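Local coordinates for O-methyltransferase (Saccharopolyspora spinosa, PDB 4CE0), which probably methylates the 4'-hydroxyl of the rhamnose of spinosyn precursors, using S-adenosyl-L-methionine as methyl donor and a bound magnesium ion, at residues L182-D187 against M193-N198; G165-T170 against Y189-D194; P172-Q177 against Y200-P205; G225-L230 against E234-I239. All blocks are in the same frame, centred on the assembly; numbering follows the deposited sequence.

Interaction 1. Residues L182-D187 against M193-N198; sequences LRLDGD and MDSLRN. With MG (magnesium ion), chain C; SAH (S-adenosyl-L-homocysteine), chain B.
Leu184 on strand 179-184 packs against Ser195 and Leu196 on helix 189-199. From CB, the chain turns with CG anti to its own carbonyl carbon (chi1 -85°), which sends both methyls toward the helix. CG sits 3.5 Å from OG of Ser195 and also lies near Ser195 CB. CD1 goes to the same hydroxyl, again at 3.5 Å. CD2 branches to Leu196, where it meets CG at 3.6 Å and CD2 at 3.8 Å. The two leucine side chains cross at about a right angle. Leu182 adds a looser touch, its CD1 4.1 Å from Ser195 OG. The buried hydroxyl faces carbons of Leu184 and Leu182, and it is hydrogen-bonded to Thr82 OG1 on strand 78-82.

Just beyond the strand end lies the metal site. Asp185 OD1 binds magnesium at 2.0 Å, and Asp212 and Asp213 complete the protein share of the site. OD2 accepts from Arg183 NH1 in a salt bridge of 3.0 Å, met from above the carboxylate plane, and also from water 1 of the metal shell. Glu81 and Asp212 also pair with this guanidinium, which positions it as a second-shell group. The pairing probably helps hold the Asp185 carboxylate in its rotation.

Strand and helix run antiparallel, and the axes of the short segments approach to 9.6 Å. They are the first two elements of a beta-alpha-beta crossover in the Rossmann-like methyltransferase fold. Strand 179-184 lies between strands 78-82 and 207-211. Helix 189-199 covers it, and Phe226 of helix 219-230 packs on Leu196 and Met193.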
# COMPACT_ATOMS: atom_id res chain seq x y z
N LEU A 182 -8.10 23.48 0.64
CA LEU A 182 -8.36 23.68 2.06
C LEU A 182 -9.37 22.64 2.45
O LEU A 182 -10.52 22.66 1.97
CB LEU A 182 -8.90 25.11 2.32
CG LEU A 182 -9.50 25.39 3.71
CD1 LEU A 182 -8.44 25.16 4.79
CD2 LEU A 182 -10.12 26.81 3.81
N ARG A 183 -8.94 21.67 3.26
CA ARG A 183 -9.81 20.58 3.69
C ARG A 183 -10.20 20.76 5.15
O ARG A 183 -9.34 20.92 6.01
CB ARG A 183 -9.15 19.22 3.45
CG ARG A 183 -10.10 18.05 3.66
CD ARG A 183 -9.49 16.68 3.30
NE ARG A 183 -10.63 15.87 2.95
CZ ARG A 183 -11.40 15.24 3.82
NH1 ARG A 183 -11.08 15.19 5.12
NH2 ARG A 183 -12.48 14.63 3.36
N LEU A 184 -11.51 20.82 5.41
CA LEU A 184 -12.05 21.03 6.77
C LEU A 184 -12.62 19.72 7.27
O LEU A 184 -13.53 19.14 6.65
CB LEU A 184 -13.12 22.09 6.80
CG LEU A 184 -12.69 23.54 6.92
CD1 LEU A 184 -11.85 23.98 5.76
CD2 LEU A 184 -13.94 24.38 7.01
N ASP A 185 -12.07 19.24 8.36
CA ASP A 185 -12.54 18.00 8.93
C ASP A 185 -12.46 18.12 10.44
O ASP A 185 -12.00 17.22 11.12
CB ASP A 185 -11.73 16.81 8.40
CG ASP A 185 -12.50 15.49 8.49
OD1 ASP A 185 -13.60 15.47 9.13
OD2 ASP A 185 -12.01 14.47 7.92
N GLY A 186 -12.85 19.28 10.93
CA GLY A 186 -13.23 19.44 12.33
C GLY A 186 -14.75 19.41 12.30
O GLY A 186 -15.38 20.08 11.48
N ASP A 187 -15.35 18.61 13.16
CA ASP A 187 -16.80 18.45 13.12
C ASP A 187 -17.58 19.65 13.68
O ASP A 187 -18.68 19.94 13.24
CB ASP A 187 -17.16 17.20 13.90
CG ASP A 187 -16.63 15.94 13.24
OD1 ASP A 187 -16.91 15.75 12.03
OD2 ASP A 187 -15.92 15.16 13.91
N MET A 193 -15.89 27.12 11.59
CA MET A 193 -15.85 28.59 11.44
C MET A 193 -14.43 29.18 11.54
O MET A 193 -14.00 29.99 10.70
CB MET A 193 -16.78 29.26 12.45
CG MET A 193 -17.01 30.74 12.17
SD MET A 193 -17.79 31.06 10.57
CE MET A 193 -19.48 30.53 10.83
N ASP A 194 -13.69 28.77 12.57
CA ASP A 194 -12.33 29.28 12.79
C ASP A 194 -11.41 28.97 11.61
O ASP A 194 -10.55 29.77 11.25
CB ASP A 194 -11.72 28.70 14.07
CG ASP A 194 -12.33 29.30 15.32
OD1 ASP A 194 -12.77 30.48 15.26
OD2 ASP A 194 -12.37 28.60 16.36
N SER A 195 -11.60 27.79 11.01
CA SER A 195 -10.83 27.41 9.86
C SER A 195 -11.22 28.26 8.65
O SER A 195 -10.36 28.76 7.93
CB SER A 195 -11.01 25.90 9.58
OG SER A 195 -10.27 25.53 8.43
N LEU A 196 -12.51 28.41 8.40
CA LEU A 196 -12.96 29.20 7.25
C LEU A 196 -12.57 30.64 7.40
O LEU A 196 -11.98 31.21 6.48
CB LEU A 196 -14.50 29.10 7.04
CG LEU A 196 -14.99 27.77 6.48
CD1 LEU A 196 -16.50 27.73 6.54
CD2 LEU A 196 -14.50 27.56 5.06
N ARG A 197 -12.89 31.24 8.54
CA ARG A 197 -12.57 32.67 8.76
C ARG A 197 -11.09 32.99 8.52
O ARG A 197 -10.75 33.99 7.92
CB ARG A 197 -12.91 33.11 10.17
CG ARG A 197 -14.39 33.25 10.43
CD ARG A 197 -14.72 34.03 11.72
NE ARG A 197 -16.15 33.93 11.98
CZ ARG A 197 -17.09 34.53 11.26
NH1 ARG A 197 -16.75 35.33 10.24
NH2 ARG A 197 -18.37 34.35 11.54
N ASN A 198 -10.21 32.12 9.00
CA ASN A 198 -8.79 32.38 8.91
C ASN A 198 -8.10 31.90 7.64
O ASN A 198 -7.11 32.50 7.22
CB ASN A 198 -8.08 31.82 10.16
CG ASN A 198 -8.57 32.50 11.46
OD1 ASN A 198 -8.28 33.65 11.69
ND2 ASN A 198 -9.29 31.76 12.31
MG MG C . -15.11 14.13 8.79
N SAH B . -9.48 10.75 9.50
CA SAH B . -10.03 12.11 9.59
CB SAH B . -9.80 12.85 10.89
CG SAH B . -10.47 14.15 11.34
SD SAH B . -11.09 13.78 13.00
C SAH B . -9.22 12.73 8.53
O SAH B . -9.20 13.95 8.53
OXT SAH B . -8.66 11.72 7.76
C5' SAH B . -11.24 15.45 13.74
C4' SAH B . -9.89 16.10 14.09
O4' SAH B . -10.06 17.49 14.29
C3' SAH B . -9.26 15.59 15.39
O3' SAH B . -7.97 15.11 15.07
C2' SAH B . -9.22 16.77 16.37
O2' SAH B . -8.11 16.85 17.29
C1' SAH B . -9.30 17.95 15.40
N9 SAH B . -9.93 19.19 15.91
C8 SAH B . -11.29 19.43 15.97
N7 SAH B . -11.47 20.68 16.42
C5 SAH B . -10.26 21.26 16.61
C6 SAH B . -9.86 22.52 17.06
N6 SAH B . -10.76 23.45 17.39
N1 SAH B . -8.52 22.81 17.18
C2 SAH B . -7.56 21.89 16.83
N3 SAH B . -7.97 20.64 16.41
C4 SAH B . -9.29 20.34 16.27
O HOH W 1 -13.84 12.41 9.15
O HOH W 2 -15.27 13.94 10.86
O HOH W 3 -16.54 12.37 9.01

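Interaction 2. Residues G165-T170 against Y189-D194; sequences GWFRDT and YESTMD. With SAH (S-adenosyl-L-homocysteine), chain B.
Water 4 joins Arg168 to Asp194 and to the cofactor product. It accepts from Arg168 N at 3.0 Å and from N6 of S-adenosyl-L-homocysteine at 3.1 Å. Its own donation to Asp194 OD2 is weak, at 3.5 Å. The site is the adenine pocket of a Rossmann-like methyltransferase, formed here by the start of helix 167-170 and the first turns of helix 189-199.

Each segment gives the base one hydrogen bond, at N1 and at N7. Phe167 N, in the first turn after the N-cap residue Trp166, donates to adenine N1 (3.0 Å, 162°). Ser191 OG donates to N7 at 2.8 Å. Asp111, Ser112 and Thr53 also hydrogen-bond to the ligand.

Direct contact between the segments is modest. Phe167 CD2 comes to 4.0 Å from Ser191 CB, so the edge of the ring rests on the helix. Phe167 CB lies near Asp194 CB, and Arg168 CB near Asp194 OD2. The phenyl ring lies under the base. Adenine covers one of its faces, while Trp166 CE3 approaches N1 from the opposite side of the base. Adenine N1 stands 3.3 Å above the Phe167 ring plane, over its centre.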
# COMPACT_ATOMS: atom_id res chain seq x y z
N GLY A 165 -2.07 23.03 17.84
CA GLY A 165 -2.74 23.95 18.74
C GLY A 165 -4.21 23.93 18.45
O GLY A 165 -4.65 23.28 17.49
N TRP A 166 -4.99 24.59 19.30
CA TRP A 166 -6.40 24.81 19.01
C TRP A 166 -6.47 25.82 17.88
O TRP A 166 -5.73 26.79 17.88
CB TRP A 166 -7.12 25.29 20.28
CG TRP A 166 -6.90 24.33 21.39
CD1 TRP A 166 -6.07 24.48 22.47
CD2 TRP A 166 -7.48 23.03 21.51
NE1 TRP A 166 -6.11 23.36 23.26
CE2 TRP A 166 -6.98 22.46 22.70
CE3 TRP A 166 -8.39 22.30 20.74
CZ2 TRP A 166 -7.36 21.18 23.12
CZ3 TRP A 166 -8.76 21.04 21.17
CH2 TRP A 166 -8.24 20.49 22.34
N PHE A 167 -7.35 25.58 16.91
CA PHE A 167 -7.50 26.49 15.77
C PHE A 167 -7.65 27.97 16.16
O PHE A 167 -7.08 28.88 15.54
CB PHE A 167 -8.72 26.08 14.95
CG PHE A 167 -8.62 24.70 14.35
CD1 PHE A 167 -7.39 24.07 14.18
CD2 PHE A 167 -9.78 24.02 13.99
CE1 PHE A 167 -7.31 22.79 13.62
CE2 PHE A 167 -9.71 22.73 13.45
CZ PHE A 167 -8.48 22.12 13.26
N ARG A 168 -8.41 28.22 17.21
CA ARG A 168 -8.62 29.61 17.65
C ARG A 168 -7.31 30.30 18.08
O ARG A 168 -7.16 31.52 17.96
CB ARG A 168 -9.69 29.69 18.74
CG ARG A 168 -9.37 28.99 20.06
CD ARG A 168 -10.50 29.27 21.07
NE ARG A 168 -10.03 29.53 22.43
CZ ARG A 168 -10.83 29.81 23.46
NH1 ARG A 168 -12.15 29.84 23.28
NH2 ARG A 168 -10.32 30.05 24.67
N ASP A 169 -6.35 29.51 18.54
CA ASP A 169 -5.04 30.03 18.89
C ASP A 169 -4.14 30.12 17.66
O ASP A 169 -3.46 31.14 17.46
CB ASP A 169 -4.38 29.14 19.95
CG ASP A 169 -5.12 29.15 21.28
OD1 ASP A 169 -5.73 30.19 21.59
OD2 ASP A 169 -5.09 28.13 22.02
N THR A 170 -4.15 29.06 16.83
CA THR A 170 -3.13 28.89 15.80
C THR A 170 -3.40 29.53 14.45
O THR A 170 -2.46 29.89 13.75
CB THR A 170 -2.83 27.38 15.54
OG1 THR A 170 -4.04 26.69 15.18
CG2 THR A 170 -2.23 26.76 16.77
N TYR A 189 -19.01 23.32 14.96
CA TYR A 189 -19.27 24.64 14.43
C TYR A 189 -18.05 25.54 14.57
O TYR A 189 -17.57 26.13 13.58
CB TYR A 189 -20.44 25.26 15.21
CG TYR A 189 -20.81 26.64 14.71
CD1 TYR A 189 -20.11 27.76 15.13
CD2 TYR A 189 -21.84 26.80 13.81
CE1 TYR A 189 -20.44 29.01 14.65
CE2 TYR A 189 -22.18 28.02 13.33
CZ TYR A 189 -21.49 29.13 13.75
OH TYR A 189 -21.85 30.37 13.26
N GLU A 190 -17.54 25.65 15.78
CA GLU A 190 -16.40 26.55 16.04
C GLU A 190 -15.14 26.20 15.23
O GLU A 190 -14.45 27.10 14.73
CB GLU A 190 -16.05 26.58 17.52
CG GLU A 190 -17.15 27.17 18.41
CD GLU A 190 -17.50 28.62 18.05
OE1 GLU A 190 -16.58 29.41 17.73
OE2 GLU A 190 -18.70 28.95 18.10
N SER A 191 -14.85 24.91 15.13
CA SER A 191 -13.69 24.43 14.39
C SER A 191 -13.82 24.80 12.92
O SER A 191 -12.88 25.34 12.31
CB SER A 191 -13.59 22.90 14.51
OG SER A 191 -13.48 22.51 15.87
N THR A 192 -15.00 24.54 12.37
CA THR A 192 -15.30 24.85 10.97
C THR A 192 -15.24 26.35 10.73
O THR A 192 -14.58 26.81 9.79
CB THR A 192 -16.71 24.30 10.58
OG1 THR A 192 -16.78 22.91 10.89
CG2 THR A 192 -16.97 24.51 9.11
N MET A 193 -15.89 27.12 11.59
CA MET A 193 -15.85 28.59 11.44
C MET A 193 -14.43 29.18 11.54
O MET A 193 -14.00 29.99 10.70
CB MET A 193 -16.78 29.26 12.45
CG MET A 193 -17.01 30.74 12.17
SD MET A 193 -17.79 31.06 10.57
CE MET A 193 -19.48 30.53 10.83
N ASP A 194 -13.69 28.77 12.57
CA ASP A 194 -12.33 29.28 12.79
C ASP A 194 -11.41 28.97 11.61
O ASP A 194 -10.55 29.77 11.25
CB ASP A 194 -11.72 28.70 14.07
CG ASP A 194 -12.33 29.30 15.32
OD1 ASP A 194 -12.77 30.48 15.26
OD2 ASP A 194 -12.37 28.60 16.36
N SAH B . -9.48 10.75 9.50
CA SAH B . -10.03 12.11 9.59
CB SAH B . -9.80 12.85 10.89
CG SAH B . -10.47 14.15 11.34
SD SAH B . -11.09 13.78 13.00
C SAH B . -9.22 12.73 8.53
O SAH B . -9.20 13.95 8.53
OXT SAH B . -8.66 11.72 7.76
C5' SAH B . -11.24 15.45 13.74
C4' SAH B . -9.89 16.10 14.09
O4' SAH B . -10.06 17.49 14.29
C3' SAH B . -9.26 15.59 15.39
O3' SAH B . -7.97 15.11 15.07
C2' SAH B . -9.22 16.77 16.37
O2' SAH B . -8.11 16.85 17.29
C1' SAH B . -9.30 17.95 15.40
N9 SAH B . -9.93 19.19 15.91
C8 SAH B . -11.29 19.43 15.97
N7 SAH B . -11.47 20.68 16.42
C5 SAH B . -10.26 21.26 16.61
C6 SAH B . -9.86 22.52 17.06
N6 SAH B . -10.76 23.45 17.39
N1 SAH B . -8.52 22.81 17.18
C2 SAH B . -7.56 21.89 16.83
N3 SAH B . -7.97 20.64 16.41
C4 SAH B . -9.29 20.34 16.27
O HOH W 4 -10.54 26.36 18.33

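Interaction 3. Residues P172-Q177 against Y200-P205; sequences PTAPIQ and YPKLSP
Lys202 reaches across to Ile176 with its chain at about a right angle to the isoleucine side chain. With chi1 at -70°, Lys202 CG lies beside its backbone N, and from there the chain is extended. It therefore passes like a rod along the backbone of 172-177 and meets one carbonyl after another. Lys202 CG lies 3.6 Å from Gln177 O. Further out, CE is 3.1 Å from Ile176 O, the shortest approach between the segments. The ammonium nitrogen NZ ends 3.7 Å from Ala174 O. NZ is also 3.5 Å from Ile176 O, but the angle is poor and this is not a hydrogen bond. The carbonyls may still favour the positive charge electrostatically.

Two apolar groups lie along one side of the chain. Ile176 CG2 comes to 4.2 Å from Lys202 CD, and Ala174 CB to 3.9 Å from NZ.

Both segments belong to connections of the Rossmann-like sheet. Residues 172-177 lead into strand 179-184. Residues 200-205 follow helix 189-199 in the beta-alpha-beta crossover to strand 207-211, and so the contact closes a loop round one strand and one helix. At 200-202 the chain makes a 3-10 turn, with Leu203 N bonded to Tyr200 O at 3.0 Å.

Behind the 172-177 segment, Ile176 packs on Trp108 of strand 107-111, and Ala174 on Leu163 of strand 160-164. The backbone of Lys202 is hydrogen-bonded to Leu179. Ala174 stands about 12 Å, side chain to ligand, from the bound S-adenosyl-L-homocysteine.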
# COMPACT_ATOMS: atom_id res chain seq x y z
N PRO A 172 -5.28 32.36 13.45
CA PRO A 172 -5.23 33.80 13.15
C PRO A 172 -3.85 34.29 12.70
O PRO A 172 -3.76 35.20 11.88
CB PRO A 172 -5.63 34.45 14.48
CG PRO A 172 -6.53 33.44 15.14
CD PRO A 172 -5.91 32.09 14.76
N THR A 173 -2.80 33.64 13.20
CA THR A 173 -1.44 34.01 12.84
C THR A 173 -0.73 32.88 12.09
O THR A 173 0.50 32.80 12.13
CB THR A 173 -0.66 34.33 14.11
OG1 THR A 173 -0.96 33.33 15.10
CG2 THR A 173 -1.07 35.70 14.63
N ALA A 174 -1.48 32.03 11.41
CA ALA A 174 -0.86 30.88 10.77
C ALA A 174 0.23 31.33 9.79
O ALA A 174 0.05 32.31 9.07
CB ALA A 174 -1.91 30.03 10.06
N PRO A 175 1.37 30.64 9.77
CA PRO A 175 2.42 30.99 8.80
C PRO A 175 2.15 30.47 7.37
O PRO A 175 3.08 30.23 6.59
CB PRO A 175 3.69 30.36 9.41
CG PRO A 175 3.19 29.20 10.21
CD PRO A 175 1.82 29.61 10.73
N ILE A 176 0.88 30.33 7.04
CA ILE A 176 0.43 29.91 5.71
C ILE A 176 0.19 31.16 4.86
O ILE A 176 -0.48 32.08 5.30
CB ILE A 176 -0.86 29.07 5.84
CG1 ILE A 176 -0.58 27.76 6.60
CG2 ILE A 176 -1.45 28.78 4.48
CD1 ILE A 176 -1.82 27.04 7.06
N GLN A 177 0.73 31.19 3.65
CA GLN A 177 0.57 32.38 2.79
C GLN A 177 -0.55 32.20 1.77
O GLN A 177 -1.39 33.09 1.58
CB GLN A 177 1.87 32.68 2.03
CG GLN A 177 2.73 33.74 2.66
CD GLN A 177 3.25 33.32 4.01
OE1 GLN A 177 2.48 33.07 4.93
NE2 GLN A 177 4.57 33.22 4.13
N TYR A 200 -9.84 30.56 4.49
CA TYR A 200 -10.48 30.80 3.20
C TYR A 200 -9.92 32.00 2.45
O TYR A 200 -9.77 31.94 1.24
CB TYR A 200 -11.98 31.01 3.32
CG TYR A 200 -12.64 31.03 1.95
CD1 TYR A 200 -12.84 29.86 1.26
CD2 TYR A 200 -13.06 32.24 1.35
CE1 TYR A 200 -13.43 29.84 0.02
CE2 TYR A 200 -13.65 32.23 0.08
CZ TYR A 200 -13.84 31.01 -0.57
OH TYR A 200 -14.43 30.90 -1.82
N PRO A 201 -9.62 33.10 3.16
CA PRO A 201 -9.06 34.26 2.45
C PRO A 201 -7.73 33.95 1.77
O PRO A 201 -7.40 34.61 0.78
CB PRO A 201 -8.88 35.31 3.56
CG PRO A 201 -9.84 34.91 4.66
CD PRO A 201 -9.88 33.38 4.59
N LYS A 202 -6.99 32.94 2.25
CA LYS A 202 -5.70 32.57 1.65
C LYS A 202 -5.85 31.62 0.46
O LYS A 202 -4.86 31.30 -0.23
CB LYS A 202 -4.79 31.90 2.69
CG LYS A 202 -4.29 32.85 3.75
CD LYS A 202 -3.83 32.15 5.02
CE LYS A 202 -3.31 33.18 6.04
NZ LYS A 202 -3.19 32.60 7.40
N LEU A 203 -7.07 31.13 0.25
CA LEU A 203 -7.36 30.22 -0.84
C LEU A 203 -7.34 30.94 -2.17
O LEU A 203 -8.14 31.86 -2.41
CB LEU A 203 -8.72 29.58 -0.67
CG LEU A 203 -9.11 28.51 -1.69
CD1 LEU A 203 -8.20 27.25 -1.62
CD2 LEU A 203 -10.56 28.09 -1.49
N SER A 204 -6.46 30.48 -3.04
CA SER A 204 -6.35 31.03 -4.39
C SER A 204 -7.65 30.86 -5.18
O SER A 204 -8.45 29.96 -4.90
CB SER A 204 -5.21 30.36 -5.17
OG SER A 204 -3.98 30.42 -4.44
N PRO A 205 -7.87 31.74 -6.18
CA PRO A 205 -8.95 31.47 -7.13
C PRO A 205 -8.68 30.19 -7.91
O PRO A 205 -7.54 29.88 -8.28
CB PRO A 205 -8.95 32.70 -8.05
CG PRO A 205 -7.61 33.32 -7.88
CD PRO A 205 -7.21 33.03 -6.46

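Interaction 4. Residues G225-L230 against E234-I239; sequences GFRAEL and EPIHDI
This is a surface contact in which Arg227, on the last turns of helix 219-230, grips the backbone of Glu234 in the connection to strand 237-238. The grip is end-on. Both terminal guanidinium nitrogens donate to one acceptor, Glu234 O. The NH2 bond is the shorter and straighter, 2.8 Å with an N-H...O angle of 155°. The NH1 bond is 3.2 Å and more bent, at 135°. The oxygen lies close to the guanidinium plane, at its edge. NH1 comes in the plane of the carbonyl, while NH2 is tilted from it.

A bend in the arginine chain at chi3 (65°) turns the guanidinium toward the carbonyl. The same turn presents a face of the group to Ile236. Ile236 CD1 sits 3.5 Å above the plane, toward the rim, and 3.6 Å from NE. Ile236 thus covers a flat face while Glu234 holds the edge, and together they probably limit its rotation.

The seven-stranded sheet of this Rossmann-like methyltransferase fold has order 3-2-1-4-5-7-6. Strand 244-247 is antiparallel and inserted between 207-211 and the outermost strand within the chain, 237-238. The contact ties the helix before this terminal hairpin to the chain entering it. Trp246 of strand 244-247 makes a cation-pi contact with Arg227.

The carboxylate of Glu234 is turned elsewhere. Its OE1 stays 5.6 Å from Arg227 NH1, and OE2 accepts from Ser249 N. Ile236 also packs on Ala244 and Tyr214.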
# COMPACT_ATOMS: atom_id res chain seq x y z
N GLY A 225 -23.40 29.88 7.38
CA GLY A 225 -23.26 31.15 8.08
C GLY A 225 -22.06 31.92 7.55
O GLY A 225 -22.12 33.12 7.32
N PHE A 226 -20.96 31.22 7.33
CA PHE A 226 -19.78 31.87 6.77
C PHE A 226 -20.03 32.33 5.32
O PHE A 226 -19.71 33.45 4.96
CB PHE A 226 -18.54 30.95 6.84
CG PHE A 226 -17.33 31.55 6.18
CD1 PHE A 226 -16.63 32.57 6.79
CD2 PHE A 226 -16.93 31.12 4.93
CE1 PHE A 226 -15.54 33.15 6.17
CE2 PHE A 226 -15.83 31.68 4.31
CZ PHE A 226 -15.13 32.69 4.93
N ARG A 227 -20.64 31.47 4.51
CA ARG A 227 -20.91 31.83 3.10
C ARG A 227 -21.81 33.07 2.97
O ARG A 227 -21.61 33.92 2.08
CB ARG A 227 -21.54 30.66 2.37
CG ARG A 227 -20.50 29.61 1.99
CD ARG A 227 -21.15 28.32 1.61
NE ARG A 227 -21.95 28.44 0.42
CZ ARG A 227 -21.50 28.34 -0.83
NH1 ARG A 227 -20.22 28.10 -1.07
NH2 ARG A 227 -22.35 28.47 -1.85
N ALA A 228 -22.78 33.18 3.88
CA ALA A 228 -23.75 34.29 3.84
C ALA A 228 -23.10 35.63 4.15
O ALA A 228 -23.42 36.62 3.52
CB ALA A 228 -24.87 34.04 4.82
N GLU A 229 -22.20 35.66 5.12
CA GLU A 229 -21.50 36.89 5.50
C GLU A 229 -20.71 37.46 4.33
O GLU A 229 -20.90 38.61 3.97
CB GLU A 229 -20.57 36.65 6.68
CG GLU A 229 -19.86 37.92 7.16
CD GLU A 229 -19.05 37.71 8.43
OE1 GLU A 229 -19.02 36.57 8.93
OE2 GLU A 229 -18.45 38.69 8.92
N LEU A 230 -19.85 36.64 3.73
CA LEU A 230 -18.95 37.13 2.68
C LEU A 230 -19.56 37.11 1.27
O LEU A 230 -18.90 37.49 0.30
CB LEU A 230 -17.65 36.32 2.67
CG LEU A 230 -16.67 36.59 3.81
CD1 LEU A 230 -17.30 36.31 5.17
CD2 LEU A 230 -15.47 35.70 3.61
N GLU A 234 -20.44 30.34 -4.96
CA GLU A 234 -19.95 29.23 -5.77
C GLU A 234 -20.71 27.96 -5.33
O GLU A 234 -20.93 27.75 -4.14
CB GLU A 234 -18.43 29.10 -5.64
CG GLU A 234 -17.65 30.30 -6.28
CD GLU A 234 -17.19 31.39 -5.28
OE1 GLU A 234 -18.01 31.89 -4.50
OE2 GLU A 234 -15.99 31.77 -5.28
N PRO A 235 -21.20 27.14 -6.28
CA PRO A 235 -22.16 26.15 -5.80
C PRO A 235 -21.49 25.00 -5.07
O PRO A 235 -20.42 24.56 -5.46
CB PRO A 235 -22.81 25.63 -7.07
CG PRO A 235 -22.47 26.63 -8.13
CD PRO A 235 -21.12 27.12 -7.75
N ILE A 236 -22.19 24.47 -4.08
CA ILE A 236 -21.72 23.32 -3.33
C ILE A 236 -22.06 22.05 -4.10
O ILE A 236 -23.21 21.84 -4.50
CB ILE A 236 -22.35 23.34 -1.92
CG1 ILE A 236 -21.77 24.51 -1.10
CG2 ILE A 236 -22.13 22.04 -1.22
CD1 ILE A 236 -22.62 24.96 0.07
N HIS A 237 -21.04 21.23 -4.32
CA HIS A 237 -21.15 19.91 -4.96
C HIS A 237 -21.09 18.86 -3.87
O HIS A 237 -20.22 18.91 -2.99
CB HIS A 237 -19.98 19.68 -5.92
CG HIS A 237 -20.05 20.49 -7.17
ND1 HIS A 237 -20.72 21.69 -7.24
CD2 HIS A 237 -19.51 20.28 -8.39
CE1 HIS A 237 -20.61 22.18 -8.47
NE2 HIS A 237 -19.87 21.35 -9.18
N ASP A 238 -22.04 17.94 -3.90
CA ASP A 238 -22.01 16.79 -3.03
C ASP A 238 -20.83 15.89 -3.40
O ASP A 238 -20.37 15.87 -4.53
CB ASP A 238 -23.32 16.01 -3.17
CG ASP A 238 -23.35 14.75 -2.34
OD1 ASP A 238 -23.20 14.82 -1.10
OD2 ASP A 238 -23.53 13.68 -2.95
N ILE A 239 -20.32 15.17 -2.42
CA ILE A 239 -19.33 14.14 -2.70
C ILE A 239 -20.02 12.80 -2.58
O ILE A 239 -20.09 12.05 -3.56
CB ILE A 239 -18.09 14.24 -1.73
CG1 ILE A 239 -17.35 15.57 -1.96
CG2 ILE A 239 -17.16 13.04 -1.95
CD1 ILE A 239 -16.25 15.87 -0.96

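The four contacts lie in one Rossmann-like domain. Interactions 1 and 2 have centres about 7 Å apart and share Met193 and Asp194 of helix 189-199. That helix is backed by strand 179-184 in the first and meets helix 167-170 in the second. The strand end carries the magnesium ligand Asp185, and the helix start carries the adenine ligand Ser191. Interaction 3, about 11 Å from the centre of interaction 1, closes a chain loop in which interaction 1 is nested. Along the chain, interactions 2 and 3 alternate their segments. Interaction 4 follows in series, about 13 Å from interaction 1 between centres. Both reach the same sheet, and a salt bridge from Arg197 to Glu229 connects them.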